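Local coordinates for protein dihydropteroate synthase (Burkholderia cenocepacia, PDB 2Y5S) that probably catalyses the condensation of para-aminobenzoate with 6-hydroxymethyl-7,8-dihydropterin diphosphate, which yields 7,8-dihydropteroate, the precursor of folates, at residues B[194-199]-B[204-209]; B[27-32]-B[53-58]; B[135-140]-B[181-186]; B[218-221]-B[225-228]; B[85-90]-B[110-115]. All blocks are in the same frame, centred on the assembly; numbering follows the deposited sequence. Where two conformers were deposited one is given.

In the fold
All five contacts belong to one TIM barrel but differ in depth and chemistry. Interaction 1 is buried beside the bound 7,8-dihydropteroate and combines a side-chain-to-backbone hydrogen bond with aromatic packing. Interaction 2 is also buried, yet wholly apolar at its side chains, joining the first barrel strand to the helix that follows. Interactions 3, 4 and 5 are partly buried. Interaction 5 packs two outer helices through methyl groups, touching interaction 2 at Ala31 and Leu89, and interaction 3 at Met110 and Val136. Interaction 3 relies on an arginine gripping a carbonyl just past a helix; its Arg181 packs against Tyr226 and Pro221 of interaction 4, whose Arg220 lays its CG methylene over the Tyr226 ring.

Interaction 1: residues B[194-199]-B[204-209]; sequences PGFGFG and DDNYAL. With 78H (7,8-dihydropteroate), chain P.
At the product-binding end of the TIM barrel, where the loop after strand 190-193 leads into helix 204-211, Phe196 and Gly197 are held against Asn206 and Leu209. The loop makes a type II turn from Gly195 to Phe198, with Gly197 third at positive phi (84°). Gly197 N donates to Asn206 OD1 at 2.9 Å, approaching at a tilt from the amide's carbonyl plane. The other end of that amide, ND2, is bonded to Val202 O, so both ends are engaged and the rotation of the group is fixed. Phe196 comes alongside in the opposite sense: its edge meets the helix backbone, CE1 standing 3.3 Å from Asn206 O. Phe196 CE1 also lies 3.7 Å from Leu209 CB. Phe198 points away from the helix and turns its ring to the ligand, CZ being 3.2 Å from N11 of 7,8-dihydropteroate. Gly197 O approaches ligand C18 at 3.7 Å, so the turn held by Asn206 also forms part of the pocket. Lys235 NZ binds both Phe196 O and the ligand. Helix 165-182 packs Val169 on Pro194 and Leu209, while helix 236-239 brings Met237 onto Phe196 and Asn206.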
# COMPACT_ATOMS: atom_id res chain seq x y z
N PRO B 194 -0.93 -19.62 -2.53
CA PRO B 194 0.01 -20.18 -1.54
C PRO B 194 -0.57 -20.39 -0.15
O PRO B 194 0.11 -20.98 0.73
CB PRO B 194 1.11 -19.12 -1.48
CG PRO B 194 0.40 -17.85 -1.85
CD PRO B 194 -0.53 -18.27 -2.95
N GLY B 195 -1.79 -19.90 0.08
CA GLY B 195 -2.53 -20.23 1.29
C GLY B 195 -1.98 -19.56 2.52
O GLY B 195 -1.64 -20.20 3.52
N PHE B 196 -1.95 -18.24 2.47
CA PHE B 196 -1.48 -17.48 3.59
C PHE B 196 -2.29 -17.81 4.86
O PHE B 196 -3.51 -17.80 4.83
CB PHE B 196 -1.58 -15.98 3.29
CG PHE B 196 -0.60 -15.53 2.27
CD1 PHE B 196 0.74 -15.46 2.58
CD2 PHE B 196 -1.02 -15.18 0.98
CE1 PHE B 196 1.66 -15.07 1.63
CE2 PHE B 196 -0.10 -14.78 0.03
CZ PHE B 196 1.24 -14.73 0.36
N GLY B 197 -1.58 -18.12 5.95
CA GLY B 197 -2.21 -18.40 7.23
C GLY B 197 -2.68 -19.83 7.37
O GLY B 197 -3.35 -20.15 8.36
N PHE B 198 -2.35 -20.71 6.43
CA PHE B 198 -2.80 -22.12 6.50
C PHE B 198 -1.62 -23.09 6.72
O PHE B 198 -1.05 -23.64 5.75
CB PHE B 198 -3.54 -22.52 5.24
CG PHE B 198 -4.91 -21.92 5.10
CD1 PHE B 198 -6.03 -22.58 5.61
CD2 PHE B 198 -5.10 -20.70 4.44
CE1 PHE B 198 -7.31 -22.04 5.46
CE2 PHE B 198 -6.37 -20.15 4.30
CZ PHE B 198 -7.48 -20.82 4.80
N GLY B 199 -1.28 -23.32 7.99
CA GLY B 199 -0.15 -24.18 8.34
C GLY B 199 1.20 -23.52 8.12
O GLY B 199 2.15 -24.17 7.69
N ASP B 204 7.25 -15.69 9.87
CA ASP B 204 8.38 -16.12 9.03
C ASP B 204 7.99 -16.84 7.72
O ASP B 204 8.54 -16.50 6.67
CB ASP B 204 9.39 -16.95 9.81
CG ASP B 204 10.18 -16.11 10.80
OD1 ASP B 204 10.25 -14.87 10.61
OD2 ASP B 204 10.70 -16.67 11.77
N ASP B 205 7.03 -17.76 7.77
CA ASP B 205 6.60 -18.48 6.55
C ASP B 205 5.72 -17.63 5.66
O ASP B 205 5.91 -17.58 4.44
CB ASP B 205 5.87 -19.78 6.91
CG ASP B 205 6.78 -20.84 7.52
OD1 ASP B 205 7.99 -20.83 7.24
OD2 ASP B 205 6.25 -21.70 8.27
N ASN B 206 4.74 -16.96 6.25
CA ASN B 206 3.83 -16.13 5.48
C ASN B 206 4.54 -14.98 4.75
O ASN B 206 4.26 -14.71 3.58
CB ASN B 206 2.71 -15.58 6.37
CG ASN B 206 1.67 -16.63 6.73
OD1 ASN B 206 1.22 -17.41 5.87
ND2 ASN B 206 1.25 -16.66 8.01
N TYR B 207 5.48 -14.31 5.42
CA TYR B 207 6.21 -13.22 4.76
C TYR B 207 7.28 -13.70 3.79
O TYR B 207 7.57 -13.00 2.84
CB TYR B 207 6.74 -12.19 5.76
CG TYR B 207 5.62 -11.33 6.30
CD1 TYR B 207 5.12 -10.27 5.55
CD2 TYR B 207 5.03 -11.60 7.51
CE1 TYR B 207 4.08 -9.49 6.04
CE2 TYR B 207 3.99 -10.81 8.00
CZ TYR B 207 3.54 -9.76 7.27
OH TYR B 207 2.49 -8.99 7.73
N ALA B 208 7.81 -14.91 4.00
CA ALA B 208 8.70 -15.52 2.99
C ALA B 208 7.90 -15.72 1.69
O ALA B 208 8.36 -15.39 0.60
CB ALA B 208 9.24 -16.87 3.49
N LEU B 209 6.69 -16.24 1.84
CA LEU B 209 5.84 -16.49 0.69
C LEU B 209 5.42 -15.21 0.01
O LEU B 209 5.31 -15.18 -1.20
CB LEU B 209 4.60 -17.30 1.09
CG LEU B 209 4.91 -18.73 1.54
CD1 LEU B 209 3.69 -19.31 2.27
CD2 LEU B 209 5.30 -19.62 0.37
O4 78H P . -6.27 -17.16 1.51
C4 78H P . -7.24 -17.73 1.02
C5 78H P . -8.40 -18.03 1.77
N3 78H P . -7.20 -18.13 -0.33
C9 78H P . -9.45 -18.71 1.12
N5 78H P . -8.51 -17.63 3.06
C2 78H P . -8.30 -18.83 -0.91
N8 78H P . -10.62 -19.02 1.81
N1 78H P . -9.39 -19.08 -0.17
C6 78H P . -9.60 -17.95 3.79
N2 78H P . -8.24 -19.25 -2.19
C7 78H P . -10.72 -18.86 3.26
C10 78H P . -9.75 -17.44 5.20
N11 78H P . -9.04 -18.32 6.13
C15 78H P . -8.22 -17.78 7.02
C16 78H P . -6.93 -18.26 7.19
C17 78H P . -8.68 -16.69 7.77
C18 78H P . -6.09 -17.67 8.11
C19 78H P . -7.83 -16.10 8.70
C20 78H P . -6.54 -16.59 8.87
C21 78H P . -5.60 -15.92 9.87
O22 78H P . -4.41 -16.21 9.77
O23 78H P . -6.04 -15.03 10.64

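Interaction 2: residues B[27-32]-B[53-58]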
# COMPACT_ATOMS: atom_id res chain seq x y z
N GLY B 27 -14.02 -9.77 -3.90
CA GLY B 27 -14.60 -9.34 -2.63
C GLY B 27 -15.14 -10.54 -1.87
O GLY B 27 -15.82 -11.39 -2.44
N ILE B 28 -14.87 -10.59 -0.57
CA ILE B 28 -15.24 -11.73 0.25
C ILE B 28 -16.68 -11.51 0.71
O ILE B 28 -16.97 -10.53 1.40
CB ILE B 28 -14.33 -11.89 1.47
CG1 ILE B 28 -12.88 -12.17 1.04
CG2 ILE B 28 -14.84 -13.03 2.39
CD1 ILE B 28 -11.85 -11.87 2.16
N LEU B 29 -17.56 -12.42 0.30
CA LEU B 29 -18.95 -12.42 0.70
C LEU B 29 -19.17 -13.61 1.62
O LEU B 29 -19.45 -14.73 1.18
CB LEU B 29 -19.87 -12.49 -0.52
CG LEU B 29 -21.36 -12.28 -0.27
CD1 LEU B 29 -21.65 -10.83 0.10
CD2 LEU B 29 -22.16 -12.70 -1.49
N ASN B 30 -19.02 -13.38 2.92
CA ASN B 30 -19.28 -14.42 3.89
C ASN B 30 -20.79 -14.51 4.09
O ASN B 30 -21.41 -13.54 4.52
CB ASN B 30 -18.55 -14.13 5.20
CG ASN B 30 -17.06 -14.41 5.12
OD1 ASN B 30 -16.64 -15.46 4.59
ND2 ASN B 30 -16.24 -13.48 5.63
N ALA B 31 -21.36 -15.66 3.74
CA ALA B 31 -22.80 -15.90 3.85
C ALA B 31 -23.13 -16.56 5.19
O ALA B 31 -23.81 -17.59 5.24
CB ALA B 31 -23.27 -16.79 2.69
N THR B 32 -22.67 -15.93 6.26
CA THR B 32 -22.69 -16.52 7.60
C THR B 32 -23.07 -15.46 8.65
O THR B 32 -22.33 -14.49 8.83
CB THR B 32 -21.30 -17.13 7.93
OG1 THR B 32 -20.27 -16.34 7.32
CG2 THR B 32 -21.20 -18.56 7.40
N GLU B 53 -24.01 -6.29 -3.89
CA GLU B 53 -24.28 -5.09 -4.68
C GLU B 53 -23.35 -3.94 -4.30
O GLU B 53 -22.78 -3.29 -5.17
CB GLU B 53 -25.75 -4.66 -4.52
CG GLU B 53 -26.70 -5.51 -5.33
CD GLU B 53 -28.15 -5.39 -4.90
OE1 GLU B 53 -28.49 -4.46 -4.14
OE2 GLU B 53 -28.95 -6.25 -5.31
N ARG B 54 -23.19 -3.71 -3.00
CA ARG B 54 -22.26 -2.70 -2.49
C ARG B 54 -20.82 -2.98 -2.96
O ARG B 54 -20.13 -2.07 -3.42
CB ARG B 54 -22.33 -2.64 -0.95
CG ARG B 54 -21.29 -1.75 -0.26
CD ARG B 54 -21.35 -0.30 -0.74
NE ARG B 54 -22.71 0.24 -0.68
CZ ARG B 54 -23.24 0.88 0.36
NH1 ARG B 54 -22.55 1.07 1.49
NH2 ARG B 54 -24.49 1.33 0.28
N MET B 55 -20.37 -4.23 -2.85
CA MET B 55 -19.00 -4.59 -3.28
C MET B 55 -18.78 -4.38 -4.78
O MET B 55 -17.74 -3.84 -5.18
CB MET B 55 -18.62 -6.02 -2.85
CG MET B 55 -18.24 -6.10 -1.36
SD MET B 55 -17.63 -7.71 -0.83
CE MET B 55 -18.99 -8.75 -1.30
N ILE B 56 -19.76 -4.75 -5.60
CA ILE B 56 -19.70 -4.44 -7.03
C ILE B 56 -19.62 -2.92 -7.26
O ILE B 56 -18.79 -2.45 -8.03
CB ILE B 56 -20.89 -5.05 -7.81
CG1 ILE B 56 -20.79 -6.58 -7.80
CG2 ILE B 56 -20.92 -4.51 -9.26
CD1 ILE B 56 -22.14 -7.29 -7.92
N ALA B 57 -20.46 -2.16 -6.57
CA ALA B 57 -20.42 -0.70 -6.67
C ALA B 57 -19.05 -0.14 -6.27
O ALA B 57 -18.61 0.88 -6.82
CB ALA B 57 -21.53 -0.06 -5.81
N GLU B 58 -18.39 -0.79 -5.31
CA GLU B 58 -17.06 -0.35 -4.85
C GLU B 58 -15.92 -0.78 -5.79
O GLU B 58 -14.80 -0.36 -5.60
CB GLU B 58 -16.78 -0.86 -3.43
CG GLU B 58 -17.58 -0.14 -2.36
CD GLU B 58 -17.38 -0.73 -0.98
OE1 GLU B 58 -16.45 -1.53 -0.78
OE2 GLU B 58 -18.15 -0.38 -0.07
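Met55 reaches from its helix toward the strand and lays its sulfur and methyl along the backbone and side chain of residues 27 to 29, its side chain crossing that of Leu29 at a slant. Strand 27-30 and helix 53-58 run almost exactly antiparallel, at 175°, with axes 9.5 Å apart, as expected of the strand and helix of a beta-alpha unit in a TIM barrel. Up to SD the Met55 chain is extended, and this carries SD to 3.7 Å from Ile28 O and 3.9 Å from Gly27 CA. The bend then comes at the last torsion (chi3 -57°), which swings CE off the line of the chain and over Leu29. There Met55 CE meets Leu29 at two points, CD1 at 3.7 Å and CB at 3.9 Å. Leu29 CG is anti to the backbone N (chi1 -171°), which sends this branch to the methionine methyl. At Gly27 the strand presents bare backbone, so the sulfur can settle close to the main chain. The backbone of Gly27 and Leu29 bonds to the neighbouring strand 62-66, and Val274 of helix 274-291 also packs on Met55. The contacts between the two segments are van der Waals in kind, which implies that shape and exclusion of water, rather than directed bonds, account for this part of the helix-strand packing.

Interaction 3: residues B[135-140]-B[181-186]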
# COMPACT_ATOMS: atom_id res chain seq x y z
N ALA B 135 -15.97 -33.81 -9.36
CA ALA B 135 -16.93 -32.72 -9.27
C ALA B 135 -16.64 -31.57 -10.24
O ALA B 135 -17.57 -30.96 -10.76
CB ALA B 135 -16.97 -32.20 -7.86
N VAL B 136 -15.36 -31.28 -10.49
CA VAL B 136 -14.98 -30.07 -11.25
C VAL B 136 -14.39 -30.33 -12.65
O VAL B 136 -14.18 -29.39 -13.41
CB VAL B 136 -13.96 -29.20 -10.49
CG1 VAL B 136 -14.47 -28.83 -9.10
CG2 VAL B 136 -12.61 -29.89 -10.41
N ARG B 137 -14.13 -31.59 -12.99
CA ARG B 137 -13.37 -31.88 -14.21
C ARG B 137 -14.11 -31.41 -15.47
O ARG B 137 -13.48 -30.92 -16.39
CB ARG B 137 -13.01 -33.36 -14.30
CG ARG B 137 -14.19 -34.32 -14.29
CD ARG B 137 -13.73 -35.77 -14.20
NE ARG B 137 -12.94 -36.13 -15.37
CZ ARG B 137 -13.44 -36.66 -16.50
NH1 ARG B 137 -14.74 -36.92 -16.63
NH2 ARG B 137 -12.61 -36.94 -17.51
N ASP B 138 -15.44 -31.52 -15.48
CA ASP B 138 -16.23 -31.09 -16.64
C ASP B 138 -16.47 -29.58 -16.65
O ASP B 138 -16.56 -28.94 -15.60
CB ASP B 138 -17.58 -31.81 -16.67
CG ASP B 138 -17.46 -33.27 -17.08
OD1 ASP B 138 -16.36 -33.74 -17.46
OD2 ASP B 138 -18.50 -33.97 -17.05
N GLY B 139 -16.55 -29.01 -17.84
CA GLY B 139 -17.03 -27.66 -18.01
C GLY B 139 -15.87 -26.68 -18.04
O GLY B 139 -14.73 -27.06 -18.32
N ASN B 140 -16.18 -25.43 -17.75
CA ASN B 140 -15.24 -24.34 -17.91
C ASN B 140 -14.97 -23.48 -16.69
O ASN B 140 -14.37 -22.42 -16.82
CB ASN B 140 -15.71 -23.43 -19.05
CG ASN B 140 -14.94 -23.68 -20.29
OD1 ASN B 140 -13.96 -22.98 -20.55
ND2 ASN B 140 -15.29 -24.74 -21.01
N ARG B 181 -5.10 -31.76 -14.35
CA ARG B 181 -4.87 -31.95 -15.77
C ARG B 181 -4.97 -33.42 -16.21
O ARG B 181 -5.52 -33.71 -17.28
CB ARG B 181 -3.53 -31.35 -16.19
CG ARG B 181 -3.58 -29.81 -16.19
CD ARG B 181 -2.27 -29.17 -16.58
NE ARG B 181 -1.83 -29.61 -17.89
CZ ARG B 181 -0.73 -30.34 -18.14
NH1 ARG B 181 0.11 -30.69 -17.17
NH2 ARG B 181 -0.47 -30.69 -19.39
N ASP B 182 -4.48 -34.33 -15.37
CA ASP B 182 -4.61 -35.77 -15.62
C ASP B 182 -6.06 -36.22 -15.72
O ASP B 182 -6.35 -37.22 -16.36
CB ASP B 182 -3.96 -36.59 -14.51
CG ASP B 182 -2.46 -36.51 -14.52
OD1 ASP B 182 -1.88 -36.09 -15.55
OD2 ASP B 182 -1.85 -36.86 -13.50
N ALA B 183 -6.97 -35.50 -15.06
CA ALA B 183 -8.40 -35.81 -15.15
C ALA B 183 -9.10 -35.07 -16.28
O ALA B 183 -10.33 -35.16 -16.40
CB ALA B 183 -9.08 -35.51 -13.82
N GLY B 184 -8.35 -34.34 -17.11
CA GLY B 184 -8.90 -33.64 -18.29
C GLY B 184 -9.10 -32.13 -18.17
O GLY B 184 -9.58 -31.50 -19.11
N VAL B 185 -8.75 -31.54 -17.03
CA VAL B 185 -8.94 -30.10 -16.83
C VAL B 185 -7.91 -29.34 -17.65
O VAL B 185 -6.72 -29.58 -17.50
CB VAL B 185 -8.80 -29.71 -15.33
CG1 VAL B 185 -8.79 -28.17 -15.15
CG2 VAL B 185 -9.92 -30.34 -14.50
N ALA B 186 -8.36 -28.43 -18.52
CA ALA B 186 -7.44 -27.54 -19.24
C ALA B 186 -6.66 -26.65 -18.27
O ALA B 186 -7.23 -26.11 -17.31
CB ALA B 186 -8.19 -26.67 -20.27
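Arg137 grips the main chain of Ala183 side-on with two nitrogens, both directed at one oxygen. Arg137 NE donates to Ala183 O at 3.0 Å and lies in the plane of that carbonyl. Arg137 NH2 reaches Ala183 O at 3.1 Å, but from above that plane, so the two donors approach in different ways. Neither bond is straight, the N-H...O angles being 143° and 136°, as is usual when one acceptor sits between two neighbouring N-H groups. The oxygen stands at the guanidinium edge, slightly tilted from its plane. To present that edge the side chain is folded: CG lies between the backbone N and carbonyl carbon (chi1 59°), and a second bend follows at chi3. Beside this polar grip runs an apolar one, with Val185 CG2 3.8 Å from Arg137 CA.

In the next shell, the acceptor is placed by the end of helix 165-182. There Gly184 takes positive phi in a Schellman motif, and its N bonds back to Arg181 O at 2.9 Å. On the arginine side, Asp138 OD1 makes a long salt bridge of 3.7 Å to Arg137 NH1, well out of the guanidinium plane and therefore a matter of charge alone. Arg189 adds a brace, its two terminal nitrogens bonding to Val136 O and Arg137 O.

Further out, Val136 packs on Met110 of helix 107-115, and Val185 rests on Leu143 of strand 142-146 and Ile190 of strand 190-193, so the contact joins the C-terminal end regions of two successive barrel helices beside the starts of adjacent strands.

Interaction 4: residues B[218-221]-B[225-228]; sequences PARP and AYPI
Arg220 and Tyr226 pack together where the loop leading to strand 229-230 of the TIM barrel doubles back on itself, its arms joined by a single beta bridge between Ala219 and Ala225. From CB, the arginine chain sets CG beside the backbone N (chi1 -66°), and this places the CG methylene directly over the tyrosine ring. Arg220 CG stands 3.4 Å from the centroid of the Tyr226 ring and only 11° off its normal, a CH-pi contact over the face. The chain then runs extended from CG to NE, so Arg220 CD moves outward from the ring centre and meets Tyr226 CD1 at 4.1 Å. Arg220 NE comes closer, 3.4 Å from Tyr226 CD1. By then the guanidinium has turned nearly perpendicular to the ring, with 86° between the planes; the tyrosine therefore lies at its edge, and the charged group is not stacked on the aromatic face. Instead, one guanidinium face receives Pro227, whose CD is 3.3 Å from Arg220 NH2.

The polar ends are satisfied outside the loop: NH1 bonds to Pro10 O, and NH2 to Ile190 O on strand 190-193. The arginine thus ties the loop both to the N-terminal arm and to the barrel.

Tyr226 is flanked also by Pro218, whose CG touches Tyr226 CD2 at 3.9 Å. Ala177 and Arg181 of helix 165-182 pack on it as well. In the backbone, Pro218 O accepts from Tyr226 N at 2.9 Å, nearly in line with its own carbonyl bond, and takes a CA-H...O contact from Ala225 CA at 3.3 Å.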
# COMPACT_ATOMS: atom_id res chain seq x y z
N PRO B 218 3.86 -22.70 -9.96
CA PRO B 218 4.46 -23.53 -10.98
C PRO B 218 4.09 -23.05 -12.39
O PRO B 218 3.25 -22.14 -12.55
CB PRO B 218 3.87 -24.92 -10.70
CG PRO B 218 2.62 -24.66 -10.03
CD PRO B 218 2.71 -23.35 -9.34
N ALA B 219 4.70 -23.69 -13.38
CA ALA B 219 4.50 -23.35 -14.80
C ALA B 219 3.40 -24.18 -15.46
O ALA B 219 3.30 -25.38 -15.22
CB ALA B 219 5.83 -23.53 -15.56
N ARG B 220 2.60 -23.53 -16.30
CA ARG B 220 1.68 -24.23 -17.20
C ARG B 220 2.51 -24.85 -18.32
O ARG B 220 3.71 -24.58 -18.39
CB ARG B 220 0.66 -23.25 -17.79
CG ARG B 220 -0.29 -22.67 -16.76
CD ARG B 220 -1.21 -21.67 -17.40
NE ARG B 220 -2.42 -21.46 -16.61
CZ ARG B 220 -3.31 -20.50 -16.85
NH1 ARG B 220 -3.14 -19.65 -17.88
NH2 ARG B 220 -4.39 -20.40 -16.08
N PRO B 221 1.91 -25.70 -19.16
CA PRO B 221 2.66 -26.30 -20.30
C PRO B 221 3.23 -25.30 -21.30
O PRO B 221 4.31 -25.53 -21.86
CB PRO B 221 1.61 -27.19 -20.97
CG PRO B 221 0.71 -27.60 -19.84
CD PRO B 221 0.62 -26.40 -18.93
N ALA B 225 3.73 -19.14 -15.89
CA ALA B 225 3.32 -19.51 -14.54
C ALA B 225 1.78 -19.50 -14.43
O ALA B 225 1.11 -18.66 -15.03
CB ALA B 225 3.94 -18.55 -13.54
N TYR B 226 1.24 -20.46 -13.68
CA TYR B 226 -0.16 -20.38 -13.25
C TYR B 226 -0.42 -19.03 -12.57
O TYR B 226 0.41 -18.56 -11.77
CB TYR B 226 -0.50 -21.55 -12.32
CG TYR B 226 -0.68 -22.88 -13.04
CD1 TYR B 226 -1.87 -23.20 -13.69
CD2 TYR B 226 0.36 -23.82 -13.09
CE1 TYR B 226 -2.03 -24.41 -14.36
CE2 TYR B 226 0.21 -25.03 -13.77
CZ TYR B 226 -0.99 -25.32 -14.40
OH TYR B 226 -1.14 -26.50 -15.08
N PRO B 227 -1.53 -18.35 -12.91
CA PRO B 227 -1.81 -17.09 -12.25
C PRO B 227 -2.12 -17.30 -10.78
O PRO B 227 -2.66 -18.36 -10.40
CB PRO B 227 -3.01 -16.56 -13.01
CG PRO B 227 -3.73 -17.78 -13.46
CD PRO B 227 -2.61 -18.73 -13.84
N ILE B 228 -1.78 -16.31 -9.96
CA ILE B 228 -1.80 -16.41 -8.50
C ILE B 228 -2.96 -15.61 -7.91
O ILE B 228 -3.14 -14.42 -8.26
CB ILE B 228 -0.52 -15.87 -7.88
CG1 ILE B 228 0.68 -16.67 -8.37
CG2 ILE B 228 -0.58 -15.85 -6.32
CD1 ILE B 228 2.05 -16.03 -8.03

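Interaction 5: residues B[85-90]-B[110-115]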
# COMPACT_ATOMS: atom_id res chain seq x y z
N ARG B 85 -27.22 -21.97 2.19
CA ARG B 85 -26.63 -20.63 2.20
C ARG B 85 -26.08 -20.26 0.83
O ARG B 85 -26.28 -19.14 0.35
CB ARG B 85 -25.45 -20.57 3.18
CG ARG B 85 -25.79 -20.75 4.66
CD ARG B 85 -24.60 -21.40 5.39
NE ARG B 85 -24.38 -20.87 6.74
CZ ARG B 85 -25.18 -21.07 7.78
NH1 ARG B 85 -26.29 -21.79 7.67
NH2 ARG B 85 -24.87 -20.53 8.96
N VAL B 86 -25.37 -21.19 0.20
CA VAL B 86 -24.58 -20.89 -0.99
C VAL B 86 -25.41 -20.87 -2.27
O VAL B 86 -25.29 -19.94 -3.06
CB VAL B 86 -23.42 -21.90 -1.16
CG1 VAL B 86 -22.67 -21.65 -2.45
CG2 VAL B 86 -22.47 -21.82 0.03
N ILE B 87 -26.24 -21.89 -2.47
CA ILE B 87 -26.94 -22.05 -3.75
C ILE B 87 -27.88 -20.87 -4.07
O ILE B 87 -27.82 -20.33 -5.17
CB ILE B 87 -27.68 -23.42 -3.84
CG1 ILE B 87 -26.67 -24.57 -3.80
CG2 ILE B 87 -28.52 -23.50 -5.09
CD1 ILE B 87 -25.53 -24.44 -4.78
N PRO B 88 -28.73 -20.45 -3.11
CA PRO B 88 -29.60 -19.31 -3.42
C PRO B 88 -28.87 -17.98 -3.67
O PRO B 88 -29.39 -17.14 -4.39
CB PRO B 88 -30.53 -19.22 -2.20
CG PRO B 88 -30.57 -20.62 -1.67
CD PRO B 88 -29.14 -21.10 -1.84
N LEU B 89 -27.69 -17.78 -3.09
CA LEU B 89 -26.87 -16.60 -3.43
C LEU B 89 -26.32 -16.70 -4.86
O LEU B 89 -26.29 -15.71 -5.59
CB LEU B 89 -25.72 -16.39 -2.44
CG LEU B 89 -26.07 -15.95 -1.02
CD1 LEU B 89 -24.79 -15.74 -0.19
CD2 LEU B 89 -26.95 -14.68 -1.01
N VAL B 90 -25.89 -17.89 -5.26
CA VAL B 90 -25.43 -18.13 -6.63
C VAL B 90 -26.55 -17.80 -7.61
O VAL B 90 -26.34 -17.05 -8.57
CB VAL B 90 -24.95 -19.58 -6.85
CG1 VAL B 90 -24.62 -19.84 -8.32
CG2 VAL B 90 -23.73 -19.87 -5.97
N MET B 110 -19.49 -28.27 -4.48
CA MET B 110 -18.91 -27.97 -5.77
C MET B 110 -19.87 -28.36 -6.89
O MET B 110 -20.15 -27.54 -7.76
CB MET B 110 -17.58 -28.70 -5.97
CG MET B 110 -16.50 -28.30 -5.01
SD MET B 110 -14.96 -29.14 -5.33
CE MET B 110 -14.02 -28.61 -3.87
N ARG B 111 -20.41 -29.58 -6.82
CA ARG B 111 -21.35 -30.07 -7.83
C ARG B 111 -22.60 -29.19 -7.89
O ARG B 111 -22.99 -28.74 -8.97
CB ARG B 111 -21.73 -31.54 -7.58
CG ARG B 111 -20.53 -32.51 -7.63
CD ARG B 111 -20.94 -34.00 -7.66
NE ARG B 111 -21.15 -34.47 -9.03
CZ ARG B 111 -20.32 -35.28 -9.69
NH1 ARG B 111 -19.22 -35.75 -9.12
NH2 ARG B 111 -20.62 -35.64 -10.94
N ALA B 112 -23.23 -28.95 -6.74
CA ALA B 112 -24.46 -28.14 -6.69
C ALA B 112 -24.24 -26.70 -7.14
O ALA B 112 -25.09 -26.13 -7.83
CB ALA B 112 -25.07 -28.15 -5.28
N ALA B 113 -23.11 -26.13 -6.75
CA ALA B 113 -22.78 -24.74 -7.09
C ALA B 113 -22.45 -24.58 -8.58
O ALA B 113 -22.88 -23.62 -9.22
CB ALA B 113 -21.63 -24.23 -6.21
N LEU B 114 -21.73 -25.54 -9.14
CA LEU B 114 -21.50 -25.53 -10.59
C LEU B 114 -22.81 -25.70 -11.37
O LEU B 114 -23.03 -25.02 -12.37
CB LEU B 114 -20.47 -26.59 -10.98
CG LEU B 114 -19.03 -26.27 -10.57
CD1 LEU B 114 -18.11 -27.43 -10.92
CD2 LEU B 114 -18.54 -24.98 -11.22
N ALA B 115 -23.67 -26.60 -10.91
CA ALA B 115 -24.99 -26.81 -11.53
C ALA B 115 -25.84 -25.56 -11.45
O ALA B 115 -26.60 -25.27 -12.35
CB ALA B 115 -25.73 -28.02 -10.90
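Ile87 fits its terminal methyl against Ala112 and Ala113, and so two helices of the TIM barrel's outer layer pack side by side. Their axes run nearly parallel, 14° apart in direction and 9.5 Å apart at closest approach, and Ile87 and Ala113 are the residues whose CA atoms come nearest, at 6.0 Å.

The closest apolar side-chain contacts are made by Ile87 CD1. Ile87 CD1 meets Ala112 CB at 3.8 Å and, less closely, Ala113 CB at 4.2 Å, so the methyl bridges two successive alanines. Two torsions bring it there: CG1 is anti to the carbonyl carbon (chi1 -63°), and a further turn at chi2 (-51°) folds CD1 toward the facing helix. The short alanine side chains let the methyl come close to the backbone behind them.

A second group of contacts runs from side chain to main chain. CD1 of Ile87 lies 3.5 Å from Ala112 O, and it is equally near Ala113 N, 3.5 Å away. These are packing contacts on the peptide joining the alanines. One turn further along, Val90 CG1 makes a looser approach to Ala113 O at 4.3 Å.

Within the first helix, Pro88 marks a kink, because its nitrogen has no bond to the preceding turn; beyond it the helix resumes, with Val90 N bonded to Val86 O.

Strand 100-103 backs the pair through Ile102, which touches Val86, Val90 and Ala113. On the outer flanks, Leu89 packs against helix 45-58 and Met110 against helix 132-136, so the pair sits centrally in a row of four helices.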